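PDB 2QN0: neurotoxin from Clostridium botulinum, which cleaves SNARE proteins as the zinc-dependent light-chain protease of botulinum neurotoxin serotype C1, with dual substrate specificity that probably covers syntaxin and SNAP-25. Local coordinates for residues Leu20-Leu26 / Phe133-Lys139; Glu32-Ala36 / Ile46-Phe50; Tyr202-Asn207 / Val369-Ile374; Met228-Asn232 / Phe358-Tyr363. The contacts are given in a common frame with arbitrary orientation. Residue numbers count along the deposited sequence, not the author numbering.

Contact 1 of 4, residues Leu20-Leu26 / Phe133-Lys139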
# COMPACT_ATOMS: atom_id res chain seq x y z
N LEU A 20 -14.98 -11.84 7.74
CA LEU A 20 -14.89 -11.97 9.19
C LEU A 20 -14.95 -10.61 9.86
O LEU A 20 -14.88 -9.58 9.20
CB LEU A 20 -13.55 -12.61 9.57
CG LEU A 20 -13.03 -13.87 8.88
CD1 LEU A 20 -11.57 -14.09 9.24
CD2 LEU A 20 -13.86 -15.05 9.31
N TYR A 21 -15.06 -10.64 11.19
CA TYR A 21 -15.04 -9.43 11.99
C TYR A 21 -13.69 -9.46 12.67
O TYR A 21 -13.34 -10.45 13.32
CB TYR A 21 -16.16 -9.44 13.03
CG TYR A 21 -17.48 -8.96 12.48
CD1 TYR A 21 -17.73 -7.60 12.29
CD2 TYR A 21 -18.48 -9.87 12.12
CE1 TYR A 21 -18.93 -7.15 11.75
CE2 TYR A 21 -19.69 -9.43 11.58
CZ TYR A 21 -19.90 -8.07 11.40
OH TYR A 21 -21.09 -7.64 10.85
N LEU A 22 -12.92 -8.39 12.52
CA LEU A 22 -11.58 -8.32 13.09
C LEU A 22 -11.39 -7.17 14.07
O LEU A 22 -12.07 -6.15 14.00
CB LEU A 22 -10.54 -8.16 11.97
CG LEU A 22 -10.49 -9.21 10.86
CD1 LEU A 22 -9.51 -8.75 9.77
CD2 LEU A 22 -10.06 -10.55 11.43
N ASP A 23 -10.45 -7.36 14.99
CA ASP A 23 -10.10 -6.33 15.95
C ASP A 23 -8.59 -6.21 15.79
O ASP A 23 -7.85 -7.09 16.23
CB ASP A 23 -10.41 -6.76 17.38
CG ASP A 23 -10.19 -5.64 18.39
OD1 ASP A 23 -9.31 -4.79 18.14
OD2 ASP A 23 -10.89 -5.61 19.42
N THR A 24 -8.14 -5.14 15.15
CA THR A 24 -6.71 -4.94 14.91
C THR A 24 -5.99 -4.31 16.09
O THR A 24 -4.76 -4.32 16.15
CB THR A 24 -6.49 -4.02 13.70
OG1 THR A 24 -7.00 -2.71 14.00
CG2 THR A 24 -7.20 -4.56 12.47
N HIS A 25 -6.75 -3.76 17.03
CA HIS A 25 -6.19 -3.10 18.20
C HIS A 25 -5.35 -1.90 17.77
O HIS A 25 -4.41 -1.51 18.46
CB HIS A 25 -5.32 -4.07 19.00
CG HIS A 25 -6.08 -5.23 19.56
ND1 HIS A 25 -7.08 -5.08 20.49
CD2 HIS A 25 -5.99 -6.56 19.31
CE1 HIS A 25 -7.59 -6.26 20.79
NE2 HIS A 25 -6.95 -7.18 20.09
N LEU A 26 -5.69 -1.32 16.63
CA LEU A 26 -4.96 -0.17 16.11
C LEU A 26 -5.83 0.99 15.64
O LEU A 26 -5.35 2.12 15.55
CB LEU A 26 -4.05 -0.60 14.95
CG LEU A 26 -2.85 -1.48 15.32
CD1 LEU A 26 -2.24 -2.07 14.06
CD2 LEU A 26 -1.82 -0.65 16.07
N PHE A 133 2.24 -6.53 15.75
CA PHE A 133 0.86 -6.48 15.27
C PHE A 133 0.64 -7.35 14.03
O PHE A 133 -0.24 -7.06 13.21
CB PHE A 133 0.48 -5.03 14.96
CG PHE A 133 0.35 -4.18 16.19
CD1 PHE A 133 -0.83 -4.16 16.92
CD2 PHE A 133 1.43 -3.43 16.65
CE1 PHE A 133 -0.94 -3.41 18.09
CE2 PHE A 133 1.33 -2.68 17.82
CZ PHE A 133 0.15 -2.67 18.54
N ASN A 134 1.43 -8.41 13.89
CA ASN A 134 1.32 -9.29 12.74
C ASN A 134 0.07 -10.18 12.76
O ASN A 134 -0.36 -10.66 11.71
CB ASN A 134 2.56 -10.17 12.61
CG ASN A 134 3.75 -9.42 12.04
OD1 ASN A 134 3.65 -8.25 11.66
ND2 ASN A 134 4.90 -10.10 11.96
N SER A 135 -0.49 -10.41 13.94
CA SER A 135 -1.70 -11.22 14.02
C SER A 135 -2.85 -10.35 14.51
O SER A 135 -2.65 -9.47 15.35
CB SER A 135 -1.48 -12.42 14.97
OG SER A 135 -1.28 -12.01 16.31
N VAL A 136 -4.04 -10.57 13.97
CA VAL A 136 -5.20 -9.79 14.36
C VAL A 136 -6.31 -10.71 14.87
O VAL A 136 -6.49 -11.81 14.35
CB VAL A 136 -5.74 -8.94 13.18
CG1 VAL A 136 -4.64 -8.00 12.67
CG2 VAL A 136 -6.22 -9.83 12.06
N ASP A 137 -7.03 -10.26 15.89
CA ASP A 137 -8.10 -11.06 16.47
C ASP A 137 -9.34 -11.19 15.60
O ASP A 137 -9.77 -10.22 14.96
CB ASP A 137 -8.55 -10.49 17.82
CG ASP A 137 -7.45 -10.49 18.86
OD1 ASP A 137 -6.50 -11.29 18.74
OD2 ASP A 137 -7.56 -9.70 19.81
N VAL A 138 -9.89 -12.39 15.57
CA VAL A 138 -11.13 -12.66 14.84
C VAL A 138 -12.16 -12.74 15.97
O VAL A 138 -11.98 -13.48 16.93
CB VAL A 138 -11.07 -14.01 14.10
CG1 VAL A 138 -12.40 -14.29 13.42
CG2 VAL A 138 -9.95 -13.99 13.07
N LYS A 139 -13.23 -11.95 15.85
CA LYS A 139 -14.27 -11.93 16.87
C LYS A 139 -15.62 -12.32 16.30
O LYS A 139 -15.88 -12.14 15.10
CB LYS A 139 -14.40 -10.53 17.48
CG LYS A 139 -13.13 -9.94 18.07
CD LYS A 139 -12.78 -10.56 19.40
CE LYS A 139 -11.61 -9.84 20.06
NZ LYS A 139 -11.94 -8.43 20.41
O HOH W 1 -16.17 -13.17 12.60
O HOH W 2 -3.27 -6.79 16.30

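Contact 2 of 4, residues Glu32-Ala36 / Ile46-Phe50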
# COMPACT_ATOMS: atom_id res chain seq x y z
N GLU A 32 -15.78 -1.30 18.24
CA GLU A 32 -16.18 -2.70 18.16
C GLU A 32 -15.49 -3.34 16.95
O GLU A 32 -14.92 -2.63 16.12
CB GLU A 32 -17.71 -2.83 18.03
CG GLU A 32 -18.31 -2.16 16.82
CD GLU A 32 -19.80 -2.43 16.69
OE1 GLU A 32 -20.54 -2.18 17.67
OE2 GLU A 32 -20.24 -2.89 15.61
N PRO A 33 -15.52 -4.68 16.85
CA PRO A 33 -14.88 -5.36 15.72
C PRO A 33 -15.32 -4.79 14.37
O PRO A 33 -16.46 -4.34 14.22
CB PRO A 33 -15.32 -6.81 15.91
CG PRO A 33 -15.34 -6.93 17.40
CD PRO A 33 -16.04 -5.66 17.82
N GLU A 34 -14.41 -4.80 13.40
CA GLU A 34 -14.68 -4.27 12.07
C GLU A 34 -14.82 -5.39 11.04
O GLU A 34 -14.00 -6.31 11.01
CB GLU A 34 -13.56 -3.32 11.64
CG GLU A 34 -13.41 -2.10 12.53
CD GLU A 34 -12.21 -1.26 12.14
OE1 GLU A 34 -11.09 -1.55 12.62
OE2 GLU A 34 -12.38 -0.32 11.35
N LYS A 35 -15.84 -5.30 10.20
CA LYS A 35 -16.06 -6.31 9.18
C LYS A 35 -14.95 -6.22 8.13
O LYS A 35 -14.65 -5.13 7.63
CB LYS A 35 -17.43 -6.12 8.52
CG LYS A 35 -17.89 -7.32 7.69
CD LYS A 35 -19.36 -7.19 7.31
CE LYS A 35 -19.85 -8.41 6.56
NZ LYS A 35 -21.30 -8.31 6.25
N ALA A 36 -14.33 -7.36 7.82
CA ALA A 36 -13.23 -7.43 6.87
C ALA A 36 -13.49 -8.43 5.75
O ALA A 36 -14.20 -9.42 5.94
CB ALA A 36 -11.95 -7.79 7.61
N ILE A 46 -10.70 -3.59 4.98
CA ILE A 46 -11.66 -3.18 6.00
C ILE A 46 -12.08 -1.80 5.51
O ILE A 46 -11.33 -0.83 5.66
CB ILE A 46 -11.02 -3.07 7.40
CG1 ILE A 46 -10.46 -4.43 7.83
CG2 ILE A 46 -12.07 -2.59 8.41
CD1 ILE A 46 -9.76 -4.40 9.18
N PRO A 47 -13.27 -1.70 4.89
CA PRO A 47 -13.82 -0.46 4.34
C PRO A 47 -14.25 0.60 5.35
O PRO A 47 -15.33 1.18 5.21
CB PRO A 47 -15.02 -0.95 3.50
CG PRO A 47 -14.85 -2.45 3.41
CD PRO A 47 -14.22 -2.81 4.72
N ASP A 48 -13.42 0.86 6.35
CA ASP A 48 -13.73 1.85 7.38
C ASP A 48 -12.68 2.96 7.43
O ASP A 48 -11.56 2.78 6.94
CB ASP A 48 -13.75 1.22 8.78
CG ASP A 48 -14.74 0.10 8.92
OD1 ASP A 48 -15.61 -0.08 8.03
OD2 ASP A 48 -14.66 -0.61 9.95
N ARG A 49 -13.03 4.09 8.03
CA ARG A 49 -12.07 5.18 8.19
C ARG A 49 -11.11 4.64 9.26
O ARG A 49 -11.52 3.85 10.11
CB ARG A 49 -12.76 6.46 8.67
CG ARG A 49 -13.70 7.08 7.64
CD ARG A 49 -12.95 7.50 6.37
NE ARG A 49 -12.10 8.68 6.60
CZ ARG A 49 -12.55 9.93 6.65
NH1 ARG A 49 -13.84 10.18 6.50
NH2 ARG A 49 -11.70 10.93 6.86
N PHE A 50 -9.86 5.07 9.21
CA PHE A 50 -8.83 4.58 10.13
C PHE A 50 -8.06 5.73 10.78
O PHE A 50 -7.77 6.73 10.14
CB PHE A 50 -7.85 3.68 9.34
CG PHE A 50 -6.77 3.06 10.18
CD1 PHE A 50 -7.01 1.90 10.92
CD2 PHE A 50 -5.48 3.59 10.19
CE1 PHE A 50 -6.00 1.29 11.66
CE2 PHE A 50 -4.45 2.98 10.92
CZ PHE A 50 -4.71 1.83 11.66
O HOH W 3 -16.36 -2.76 8.14

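Contact 3 of 4, residues Tyr202-Asn207 / Val369-Ile374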
# COMPACT_ATOMS: atom_id res chain seq x y z
N TYR A 202 -2.47 17.10 -12.08
CA TYR A 202 -1.18 17.68 -12.42
C TYR A 202 -1.11 18.07 -13.89
O TYR A 202 -1.98 17.69 -14.68
CB TYR A 202 -0.10 16.64 -12.14
CG TYR A 202 -0.40 15.34 -12.86
CD1 TYR A 202 -0.01 15.14 -14.18
CD2 TYR A 202 -1.21 14.37 -12.26
CE1 TYR A 202 -0.43 14.02 -14.90
CE2 TYR A 202 -1.64 13.25 -12.97
CZ TYR A 202 -1.25 13.08 -14.29
OH TYR A 202 -1.71 12.01 -15.01
N SER A 203 -0.07 18.83 -14.26
CA SER A 203 0.14 19.24 -15.64
C SER A 203 1.55 18.84 -16.09
O SER A 203 1.83 18.73 -17.28
CB SER A 203 -0.06 20.75 -15.81
OG SER A 203 0.83 21.49 -15.01
N ASN A 204 2.44 18.61 -15.12
CA ASN A 204 3.81 18.20 -15.41
C ASN A 204 3.74 16.68 -15.49
O ASN A 204 3.95 15.99 -14.49
CB ASN A 204 4.75 18.64 -14.27
CG ASN A 204 6.19 18.21 -14.50
OD1 ASN A 204 6.57 17.82 -15.60
ND2 ASN A 204 6.99 18.30 -13.44
N ALA A 205 3.44 16.18 -16.69
CA ALA A 205 3.25 14.75 -16.94
C ALA A 205 4.35 14.03 -17.70
O ALA A 205 5.18 14.64 -18.36
CB ALA A 205 1.91 14.55 -17.65
N THR A 206 4.32 12.70 -17.64
CA THR A 206 5.31 11.87 -18.31
C THR A 206 5.16 11.81 -19.82
O THR A 206 6.15 11.78 -20.54
CB THR A 206 5.29 10.42 -17.78
OG1 THR A 206 4.00 9.85 -18.00
CG2 THR A 206 5.62 10.39 -16.30
N ASN A 207 3.92 11.79 -20.29
CA ASN A 207 3.65 11.70 -21.72
C ASN A 207 3.36 13.03 -22.39
O ASN A 207 2.44 13.75 -22.00
CB ASN A 207 2.49 10.74 -21.98
CG ASN A 207 2.82 9.30 -21.63
OD1 ASN A 207 3.56 8.64 -22.34
ND2 ASN A 207 2.29 8.83 -20.51
N VAL A 369 -0.82 4.72 -19.18
CA VAL A 369 -1.67 5.79 -18.69
C VAL A 369 -0.83 7.04 -18.47
O VAL A 369 0.38 6.96 -18.28
CB VAL A 369 -2.35 5.43 -17.34
CG1 VAL A 369 -3.28 4.23 -17.53
CG2 VAL A 369 -1.30 5.14 -16.27
N GLN A 370 -1.48 8.19 -18.51
CA GLN A 370 -0.80 9.46 -18.27
C GLN A 370 -0.54 9.49 -16.77
O GLN A 370 -1.32 8.93 -16.00
CB GLN A 370 -1.71 10.63 -18.66
CG GLN A 370 -1.09 12.01 -18.48
CD GLN A 370 0.14 12.21 -19.35
OE1 GLN A 370 1.16 11.56 -19.16
NE2 GLN A 370 0.04 13.12 -20.32
N ASN A 371 0.55 10.13 -16.36
CA ASN A 371 0.85 10.21 -14.94
C ASN A 371 1.81 11.36 -14.66
O ASN A 371 2.44 11.89 -15.57
CB ASN A 371 1.45 8.89 -14.44
CG ASN A 371 1.52 8.81 -12.92
OD1 ASN A 371 0.56 9.18 -12.24
ND2 ASN A 371 2.64 8.32 -12.39
N ARG A 372 1.91 11.74 -13.39
CA ARG A 372 2.81 12.81 -13.00
C ARG A 372 4.23 12.41 -13.39
O ARG A 372 4.59 11.24 -13.32
CB ARG A 372 2.72 13.04 -11.48
CG ARG A 372 2.89 11.79 -10.64
CD ARG A 372 2.63 12.08 -9.16
NE ARG A 372 2.65 10.86 -8.35
CZ ARG A 372 2.36 10.83 -7.05
NH1 ARG A 372 2.04 11.95 -6.41
NH2 ARG A 372 2.40 9.68 -6.38
N LYS A 373 5.02 13.38 -13.82
CA LYS A 373 6.39 13.11 -14.23
C LYS A 373 7.30 12.84 -13.03
O LYS A 373 8.24 12.05 -13.12
CB LYS A 373 6.93 14.29 -15.04
CG LYS A 373 8.31 14.05 -15.64
CD LYS A 373 8.73 15.22 -16.50
CE LYS A 373 10.10 14.99 -17.12
NZ LYS A 373 10.51 16.15 -17.96
N ILE A 374 7.02 13.53 -11.93
CA ILE A 374 7.80 13.36 -10.70
C ILE A 374 6.85 13.29 -9.51
O ILE A 374 5.72 13.76 -9.58
CB ILE A 374 8.78 14.55 -10.47
CG1 ILE A 374 8.04 15.88 -10.62
CG2 ILE A 374 9.96 14.44 -11.43
CD1 ILE A 374 8.88 17.09 -10.23
O HOH W 4 9.60 18.71 -16.52
O HOH W 5 2.55 6.30 -19.73

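Contact 4 of 4, residues Met228-Asn232 / Phe358-Tyr363. With ZN (zinc ion), chain B.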
# COMPACT_ATOMS: atom_id res chain seq x y z
N MET A 228 -1.41 1.36 -6.42
CA MET A 228 -0.18 0.61 -6.65
C MET A 228 1.01 1.29 -5.98
O MET A 228 1.94 0.62 -5.53
CB MET A 228 0.08 0.44 -8.14
CG MET A 228 -0.86 -0.58 -8.80
SD MET A 228 -0.59 -0.79 -10.56
CE MET A 228 0.68 -2.06 -10.56
N HIS A 229 0.99 2.62 -5.93
CA HIS A 229 2.07 3.36 -5.27
C HIS A 229 2.16 2.89 -3.82
O HIS A 229 3.25 2.61 -3.31
CB HIS A 229 1.80 4.86 -5.33
CG HIS A 229 2.77 5.68 -4.53
ND1 HIS A 229 3.79 6.40 -5.10
CD2 HIS A 229 2.88 5.88 -3.19
CE1 HIS A 229 4.48 7.01 -4.15
NE2 HIS A 229 3.95 6.71 -2.99
N GLU A 230 1.02 2.81 -3.14
CA GLU A 230 1.02 2.36 -1.74
C GLU A 230 1.39 0.89 -1.65
O GLU A 230 2.03 0.46 -0.69
CB GLU A 230 -0.35 2.60 -1.08
CG GLU A 230 -0.77 4.07 -0.94
CD GLU A 230 0.31 4.95 -0.31
OE1 GLU A 230 0.92 4.54 0.71
OE2 GLU A 230 0.53 6.07 -0.82
N LEU A 231 1.01 0.09 -2.65
CA LEU A 231 1.36 -1.33 -2.63
C LEU A 231 2.88 -1.47 -2.70
O LEU A 231 3.44 -2.47 -2.24
CB LEU A 231 0.70 -2.07 -3.80
CG LEU A 231 -0.84 -2.18 -3.74
CD1 LEU A 231 -1.35 -2.96 -4.95
CD2 LEU A 231 -1.26 -2.88 -2.44
N ASN A 232 3.56 -0.48 -3.28
CA ASN A 232 5.02 -0.53 -3.34
C ASN A 232 5.59 -0.36 -1.94
O ASN A 232 6.57 -1.01 -1.58
CB ASN A 232 5.56 0.56 -4.27
CG ASN A 232 5.23 0.28 -5.73
OD1 ASN A 232 4.95 -0.86 -6.10
ND2 ASN A 232 5.29 1.31 -6.56
N PHE A 358 9.29 -2.54 -9.52
CA PHE A 358 7.95 -2.38 -8.96
C PHE A 358 7.86 -0.94 -8.47
O PHE A 358 7.97 -0.68 -7.27
CB PHE A 358 7.74 -3.36 -7.80
CG PHE A 358 7.50 -4.77 -8.25
CD1 PHE A 358 6.28 -5.15 -8.80
CD2 PHE A 358 8.50 -5.73 -8.13
CE1 PHE A 358 6.06 -6.45 -9.23
CE2 PHE A 358 8.29 -7.04 -8.56
CZ PHE A 358 7.06 -7.41 -9.11
N THR A 359 7.67 -0.01 -9.41
CA THR A 359 7.58 1.41 -9.09
C THR A 359 6.43 2.07 -9.84
O THR A 359 6.04 1.62 -10.92
CB THR A 359 8.87 2.16 -9.50
OG1 THR A 359 8.99 2.15 -10.93
CG2 THR A 359 10.10 1.49 -8.89
N GLU A 360 5.89 3.14 -9.27
CA GLU A 360 4.79 3.88 -9.88
C GLU A 360 5.15 4.33 -11.30
O GLU A 360 4.37 4.19 -12.24
CB GLU A 360 4.46 5.11 -9.04
CG GLU A 360 3.26 5.91 -9.55
CD GLU A 360 3.10 7.23 -8.81
OE1 GLU A 360 3.31 7.25 -7.58
OE2 GLU A 360 2.74 8.24 -9.46
N PHE A 361 6.36 4.87 -11.43
CA PHE A 361 6.88 5.36 -12.70
C PHE A 361 6.84 4.27 -13.78
O PHE A 361 6.46 4.52 -14.92
CB PHE A 361 8.32 5.84 -12.51
CG PHE A 361 8.89 6.55 -13.71
CD1 PHE A 361 8.63 7.90 -13.91
CD2 PHE A 361 9.67 5.87 -14.63
CE1 PHE A 361 9.14 8.57 -15.02
CE2 PHE A 361 10.18 6.53 -15.75
CZ PHE A 361 9.92 7.88 -15.94
N ASN A 362 7.25 3.06 -13.40
CA ASN A 362 7.27 1.94 -14.34
C ASN A 362 5.84 1.50 -14.66
O ASN A 362 5.52 1.18 -15.80
CB ASN A 362 8.08 0.78 -13.75
CG ASN A 362 8.44 -0.27 -14.79
OD1 ASN A 362 8.57 0.03 -15.98
ND2 ASN A 362 8.62 -1.51 -14.34
N TYR A 363 4.97 1.50 -13.65
CA TYR A 363 3.58 1.09 -13.89
C TYR A 363 2.90 2.01 -14.90
O TYR A 363 2.15 1.55 -15.76
CB TYR A 363 2.76 1.10 -12.59
CG TYR A 363 3.32 0.23 -11.48
CD1 TYR A 363 4.01 -0.95 -11.76
CD2 TYR A 363 3.12 0.58 -10.15
CE1 TYR A 363 4.50 -1.76 -10.73
CE2 TYR A 363 3.60 -0.23 -9.12
CZ TYR A 363 4.29 -1.39 -9.42
OH TYR A 363 4.77 -2.18 -8.39
ZN ZN B . 4.33 7.02 -0.95
O HOH W 6 2.53 7.48 -0.02

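Contact 1 of 4, residues Leu20-Leu26 / Phe133-Lys139
Strands 20-23 and 136-139 run antiparallel within the mixed beta-sheet of the light-chain protease, their short axes 4.7 Å apart at closest approach and 135° apart in direction, so the pair is strongly twisted. Two good backbone bonds hold the register, Lys139 N to Tyr21 O (2.9 Å) and Asp23 N to Asp137 O (2.9 Å), with a longer one from Asp137 N to Asp23 O (3.3 Å). Between them Leu22 and Val138 form a non-hydrogen-bonded pair. Their face is apolar: Leu22 CD2 lies 3.8 Å from Val138 CG2 and 4.0 Å from Val136 CG2, and Ile152 of the adjoining strand packs on all three, a place suited to branched aliphatic residues. The face bearing Asp23 and Asp137 is polar and more exposed, and long Lys139 curls back to make a salt bridge, NZ to Asp23 OD2 at 3.2 Å. Asp137 serves two partners, Lys148 through OD1 and His25 through OD2. Where the first strand ends, Asp23 OD1 accepts from His25 N in an Asx turn and Thr24 OG1 from Leu26 N in an ST turn. This bend brings Leu26 over the Phe133 ring in a CH-pi contact, and His25 NE2 to 2.6 Å from Asp137 OD2.

Contact 2 of 4, residues Glu32-Ala36 / Ile46-Phe50
Strand 34-36 of the mixed sheet meets the chain leaving the next strand of its beta-hairpin, where Pro47 centres an inverse gamma turn and turns the backbone aside. For Ile46, chi1 m sets CG2 3.6 Å from Glu34 CB and CG1 3.7 Å from Ala36 CB; the small alanine leaves room for this branched neighbour. Pro47, whose ring CD lies 3.7 Å from Lys35 O, packs on helix 80-97. Glu34 takes chi1 m and chi2 t, so its buried carboxylate reaches along the turn toward Asp48, itself chi1 m. The two acidic groups approach closely, with Glu34 OE2 2.7 Å from Asp48 OD2. The surroundings help: Asn27 ND2 donates to Glu34 OE2, while Lys83 forms a salt bridge with Asp48 OD1. Fully extended, Lys35 instead carries its ammonium away to the backbone carbonyls of Tyr10 and Asp12, and to the Tyr10 ring in a cation-pi contact. Water 3 closes the gap, donating to Lys35 O at 3.0 Å and to Asp48 OD1 at 2.8 Å.

Contact 3 of 4, residues Tyr202-Asn207 / Val369-Ile374
One side-chain oxygen, Gln370 OE1, accepts three hydrogen bonds: from Asn207 N at 3.0 Å, from Asn207 ND2 at 3.2 Å and from Asn371 N in its own segment at 3.2 Å. The same amide donates through NE2 to Asn207 O (3.0 Å), so Gln370 satisfies backbone polar groups of Asn207 much as a strand partner would; a primary amide suits the place, since its oxygen and nitrogen can accept and donate side by side. Asn207 ND2 also gives to water 5, which donates on to Val369 O. Alongside, the two loops join through a single beta bridge, Ala205 with Arg372, flanked by the backbone bonds Lys373 N to Asn204 O and Thr206 N to Asn371 O, both 2.9 Å. Asn204 centres an inverse gamma turn, and the small Ala205 lets its CB come within 3.4 Å of Gln370 CD. The segment 369-374 belongs to the loop after helix 360-366 that passes by the zinc site of this protease. Tyr202 lies flat against it, its ring face covered by Arg372 CB in a CH-pi contact at 4.3 Å from the centroid. Arg372 sends its guanidinium the other way, to a salt bridge with Glu360 beside His229, its side chain about 6 Å from the zinc.

Contact 4 of 4, residues Met228-Asn232 / Phe358-Tyr363
The helix carrying the HExxH zinc-binding motif packs here against the start of helix 360-366, a buried contact at the active site of a zinc protease. His229 has both ring nitrogens engaged: NE2 binds the zinc at 2.1 Å, and ND1 donates to Glu360 OE1 at 2.7 Å. This second-shell carboxylate probably helps to hold the imidazole in orientation and should make the ligand a better electron donor. The charge on Glu360 has further partners, as OE2 takes a salt bridge from Arg372 and a hydrogen bond from Asn371. His233, Glu269 and water 6 complete the metal site; the water lies 2.1 Å from zinc and is hydrogen-bonded to Glu230 OE2 at 2.6 Å, consistent with Glu230 acting as the general base, as in other HExxH proteases. Glu230 OE1 is held by Thr170. One turn on from Met228, Asn232 uses its amide both ways: OD1 accepts from Tyr363 OH at 2.6 Å, and ND2 donates to Ala272 O. Thr359 is the N-cap of the second helix, its OG1 accepting from Asn362 N at 3.2 Å. Met228, flexible and apolar, fills the space beside these polar groups: its SD makes an oblique Met-aromatic contact 4.4 Å from the centroid of the Tyr363 ring, and its CE a CH-pi contact 3.5 Å from that centroid, almost directly over the ring face.

Overall arrangement
The contacts form two touching pairs. Contacts 1 and 2, with centres 10 Å apart, share the mixed sheet: strands 19-23 and 34-38 are neighbours in it, joined by probable hydrogen bonds from Ala36 N to Leu20 O (2.7 Å) and Glu34 N to Leu22 O (2.8 Å). Contacts 3 and 4, with centres 14 Å apart, meet around Glu360, whose OE2 lies 2.9 Å from both Arg372 NE and Asn371 ND2. The loop pairing of contact 3 is thus tied to His229 and the zinc. The sheet pair stands apart: contact 4 is about 11 Å from contact 2 and 15 Å from contact 1, nearest atoms, and contact 3 lies across the chain's centre from both.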